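Local coordinates for protein elafin (Homo sapiens, PDB 6ATU) that inhibits neutrophil and pancreatic elastase in skin through its WAP four-disulfide-core domain, and may prevent elastase-mediated tissue proteolysis, at residues A[39-44]-A[53-58]; A[17-22]-A[45-50]. One frame throughout, in Å; residues are numbered along the deposited sequence.

How the contacts relate
From the N terminus the chain first runs through 17-22, an irregular segment that contact 2 ties to strand 45-48 and the turn after it, closing a long loop with no alpha helix or strand. It then reaches 39-44, the loop leading directly into that strand; contact 1 joins this loop to strand 53-56 and the tail beyond it, closing a short loop that contains the strand 45-48 itself. The segments alternate along the sequence, so the two closures cross. They meet in the antiparallel hairpin, where Phe56 O accepts a probable hydrogen bond from Lys45 N and Ala54 O one from Cys47 N.

Contact 1: A[39-44]-A[53-58]; sequences DCPGIK and MACFVP
Cys40 and Cys55 form the covalent anchor between the two segments: their SG atoms lie 2.1 Å apart and the bridge is twisted to a chi3 of -78°. In both cysteines SG stands anti to the carbonyl carbon, which places each sulfur between the two segments. Cys34 packs against both half-cystines, and CD of Pro41 lies 4.4 Å from Cys55 SG. This is one of the four disulfides that define the WAP four-disulfide core; it fastens the loop before strand 45-48 to strand 53-56. Beyond it, the type II' turn from Pro41 to Lys44 is closed by Lys44 N bonding to Pro41 O, and its far limb runs beside Phe56 and Val57. Here the backbones draw nearer than at the disulfide, with CA of Lys44 4.5 Å from CA of Val57. CA of Lys44 makes a C-H...O contact with Phe56 O at 3.2 Å, bent to 125° at the hydrogen, and next to it the carbonyl O of Ile43 meets CD of Pro58 at 3.3 Å. Toward solvent the packing becomes sparser. The extended Lys44 chain passes obliquely over Val57, its CE 4.1 Å from Val57 CG2. The side chain of Ile43 is exposed; its CG1 and CD1 both lie near CD of Pro58, with CG1 3.9 Å from that atom.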
# COMPACT_ATOMS: atom_id res chain seq x y z
N ASP A 39 9.28 3.90 1.21
CA ASP A 39 9.61 2.61 1.86
C ASP A 39 9.54 1.42 0.90
O ASP A 39 9.95 0.34 1.27
CB ASP A 39 8.70 2.34 3.07
CG ASP A 39 8.73 3.46 4.10
OD1 ASP A 39 9.77 4.16 4.21
OD2 ASP A 39 7.72 3.66 4.80
N CYS A 40 9.02 1.63 -0.32
CA CYS A 40 8.82 0.53 -1.27
C CYS A 40 9.83 0.64 -2.38
O CYS A 40 10.20 1.74 -2.77
CB CYS A 40 7.42 0.60 -1.85
SG CYS A 40 6.09 0.41 -0.63
N PRO A 41 10.26 -0.50 -2.92
CA PRO A 41 11.27 -0.50 -4.00
C PRO A 41 10.70 -0.10 -5.36
O PRO A 41 9.49 -0.15 -5.57
CB PRO A 41 11.76 -1.95 -4.04
CG PRO A 41 10.62 -2.74 -3.46
CD PRO A 41 9.95 -1.86 -2.45
N GLY A 42 11.59 0.26 -6.27
CA GLY A 42 11.23 0.56 -7.65
C GLY A 42 10.10 1.57 -7.73
O GLY A 42 10.11 2.59 -7.05
N ILE A 43 9.08 1.23 -8.51
CA ILE A 43 8.02 2.16 -8.81
C ILE A 43 6.84 1.95 -7.89
O ILE A 43 5.82 2.61 -8.05
CB ILE A 43 7.57 2.07 -10.28
CG1 ILE A 43 6.74 0.81 -10.56
CG2 ILE A 43 8.78 2.08 -11.21
CD1 ILE A 43 5.99 0.92 -11.88
N LYS A 44 6.99 1.05 -6.93
CA LYS A 44 5.85 0.59 -6.14
C LYS A 44 5.42 1.62 -5.13
O LYS A 44 6.25 2.31 -4.55
CB LYS A 44 6.16 -0.72 -5.41
CG LYS A 44 6.65 -1.84 -6.30
CD LYS A 44 6.56 -3.18 -5.56
CE LYS A 44 7.15 -4.30 -6.39
NZ LYS A 44 6.98 -5.62 -5.73
N MET A 53 -1.04 -1.88 5.23
CA MET A 53 -0.33 -1.22 4.13
C MET A 53 0.73 -2.12 3.51
O MET A 53 1.34 -2.94 4.17
CB MET A 53 0.32 0.08 4.62
CG MET A 53 -0.61 1.07 5.31
SD MET A 53 -1.63 2.04 4.20
CE MET A 53 -0.44 3.10 3.36
N ALA A 54 0.90 -1.99 2.20
CA ALA A 54 1.79 -2.85 1.45
C ALA A 54 2.27 -2.17 0.18
O ALA A 54 1.74 -1.14 -0.21
CB ALA A 54 1.10 -4.16 1.11
N CYS A 55 3.30 -2.74 -0.43
CA CYS A 55 3.90 -2.17 -1.60
C CYS A 55 3.24 -2.75 -2.87
O CYS A 55 3.19 -3.96 -3.05
CB CYS A 55 5.41 -2.42 -1.58
SG CYS A 55 6.21 -1.60 -0.19
N PHE A 56 2.72 -1.86 -3.72
CA PHE A 56 2.00 -2.26 -4.94
C PHE A 56 2.58 -1.58 -6.17
O PHE A 56 2.80 -0.37 -6.17
CB PHE A 56 0.56 -1.84 -4.85
CG PHE A 56 -0.26 -2.71 -3.98
CD1 PHE A 56 -0.93 -3.81 -4.50
CD2 PHE A 56 -0.43 -2.39 -2.65
CE1 PHE A 56 -1.74 -4.58 -3.70
CE2 PHE A 56 -1.24 -3.17 -1.83
CZ PHE A 56 -1.90 -4.26 -2.35
N VAL A 57 2.73 -2.36 -7.24
CA VAL A 57 2.89 -1.81 -8.57
C VAL A 57 1.67 -0.96 -8.92
O VAL A 57 0.56 -1.45 -8.90
CB VAL A 57 3.04 -2.93 -9.62
CG1 VAL A 57 3.05 -2.36 -11.03
CG2 VAL A 57 4.31 -3.73 -9.36
N PRO A 58 1.87 0.34 -9.19
CA PRO A 58 0.76 1.22 -9.54
C PRO A 58 0.40 1.18 -11.03
O PRO A 58 1.15 0.62 -11.84
CB PRO A 58 1.29 2.59 -9.16
CG PRO A 58 2.74 2.50 -9.42
CD PRO A 58 3.15 1.06 -9.19

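Contact 2: A[17-22]-A[45-50]; sequences SCPIIL and KCCEGS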
# COMPACT_ATOMS: atom_id res chain seq x y z
N SER A 17 -1.21 5.29 -9.49
CA SER A 17 -2.23 5.21 -8.45
C SER A 17 -2.25 3.84 -7.78
O SER A 17 -1.92 2.84 -8.40
CB SER A 17 -3.60 5.54 -9.03
OG SER A 17 -3.52 6.68 -9.88
N CYS A 18 -2.55 3.85 -6.50
CA CYS A 18 -2.75 2.65 -5.74
C CYS A 18 -3.95 1.91 -6.29
O CYS A 18 -4.92 2.53 -6.71
CB CYS A 18 -3.01 3.01 -4.27
SG CYS A 18 -1.50 3.44 -3.33
N PRO A 19 -3.92 0.58 -6.24
CA PRO A 19 -5.13 -0.16 -6.60
C PRO A 19 -6.25 -0.01 -5.58
O PRO A 19 -6.01 0.28 -4.42
CB PRO A 19 -4.64 -1.62 -6.69
CG PRO A 19 -3.37 -1.65 -5.93
CD PRO A 19 -2.75 -0.30 -6.12
N ILE A 20 -7.48 -0.15 -6.06
CA ILE A 20 -8.63 -0.24 -5.21
C ILE A 20 -8.79 -1.70 -4.78
O ILE A 20 -8.89 -2.59 -5.63
CB ILE A 20 -9.89 0.22 -5.97
CG1 ILE A 20 -9.86 1.73 -6.11
CG2 ILE A 20 -11.17 -0.22 -5.25
CD1 ILE A 20 -10.81 2.26 -7.17
N ILE A 21 -8.82 -1.94 -3.46
CA ILE A 21 -8.94 -3.31 -2.89
C ILE A 21 -10.23 -3.39 -2.06
O ILE A 21 -10.41 -2.63 -1.13
CB ILE A 21 -7.73 -3.67 -1.99
CG1 ILE A 21 -6.39 -3.19 -2.61
CG2 ILE A 21 -7.69 -5.17 -1.68
CD1 ILE A 21 -5.85 -4.10 -3.65
N LEU A 22 -11.12 -4.30 -2.42
CA LEU A 22 -12.44 -4.36 -1.79
C LEU A 22 -12.57 -5.58 -0.89
O LEU A 22 -13.65 -6.12 -0.66
CB LEU A 22 -13.53 -4.34 -2.87
CG LEU A 22 -13.58 -3.05 -3.68
CD1 LEU A 22 -14.43 -3.25 -4.93
CD2 LEU A 22 -14.11 -1.87 -2.86
N LYS A 45 4.13 1.68 -4.87
CA LYS A 45 3.58 2.65 -3.95
C LYS A 45 3.15 1.93 -2.68
O LYS A 45 2.97 0.71 -2.68
CB LYS A 45 2.39 3.36 -4.59
CG LYS A 45 2.79 4.42 -5.61
CD LYS A 45 1.57 5.01 -6.31
CE LYS A 45 0.79 6.00 -5.46
NZ LYS A 45 1.56 7.23 -5.10
N CYS A 46 3.09 2.68 -1.58
CA CYS A 46 2.60 2.16 -0.33
C CYS A 46 1.09 2.39 -0.32
O CYS A 46 0.64 3.53 -0.45
CB CYS A 46 3.25 2.86 0.87
SG CYS A 46 2.82 2.09 2.45
N CYS A 47 0.33 1.31 -0.18
CA CYS A 47 -1.15 1.37 -0.36
C CYS A 47 -1.87 0.53 0.69
O CYS A 47 -1.37 -0.52 1.10
CB CYS A 47 -1.53 0.85 -1.75
SG CYS A 47 -0.58 1.59 -3.13
N GLU A 48 -3.06 0.96 1.06
CA GLU A 48 -3.98 0.11 1.82
C GLU A 48 -4.28 -1.16 1.02
O GLU A 48 -4.86 -1.10 -0.04
CB GLU A 48 -5.28 0.87 2.15
CG GLU A 48 -6.06 0.33 3.35
CD GLU A 48 -5.34 0.56 4.68
OE1 GLU A 48 -5.43 1.69 5.22
OE2 GLU A 48 -4.68 -0.39 5.20
N GLY A 49 -3.79 -2.28 1.51
CA GLY A 49 -4.07 -3.57 0.92
C GLY A 49 -5.20 -4.29 1.62
O GLY A 49 -6.01 -3.68 2.32
N SER A 50 -5.26 -5.59 1.40
CA SER A 50 -6.29 -6.43 2.00
C SER A 50 -6.08 -6.61 3.50
O SER A 50 -7.03 -6.95 4.22
CB SER A 50 -6.29 -7.80 1.32
OG SER A 50 -5.02 -8.42 1.46
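Cys18 and Cys47 point their CB atoms at each other and join through SG, 2.1 Å from Cys18 SG to Cys47 SG, with a chi3 of -79°. Lys45, two residues earlier on the same strand, also faces 17-22. Its side chain starts alongside the disulfide and then folds over at chi3 and chi4, bringing CE to 4.0 Å from Cys18 SG. The bend leads NZ away to a salt bridge with Asp37 and hydrogen bonds to Ser12 OG and Lys14 O, three partners that fix the ammonium group. Between these two inward-facing residues, Cys46 turns to the other face of the strand, where it bonds to Cys34; its carbonyl O nevertheless lies 3.6 Å from Cys18 SG. Successive half-cystines thus serve opposite faces of one strand, Cys46 and Cys47 each entering a different bridge of the WAP four-disulfide core. Pro19 lies beside the bridge, its CD 4.1 Å from Cys47 SG, and Phe56 of the neighbouring strand touches both Pro19 and Cys47. Farther along, Ile21 lays both branches along one side of the backbone of 48-50. CG1 meets Glu48 O at 3.6 Å, whereas CG2, anti to the backbone N, lies against Ser50, 3.9 Å from its N and 4.2 Å from its CB. Glu48 directs the end of its side chain away from 17-22 and packs on Met53 and Arg24. The touching parts, 17-21 and 45-50, run in nearly the same direction, 9° apart end to end.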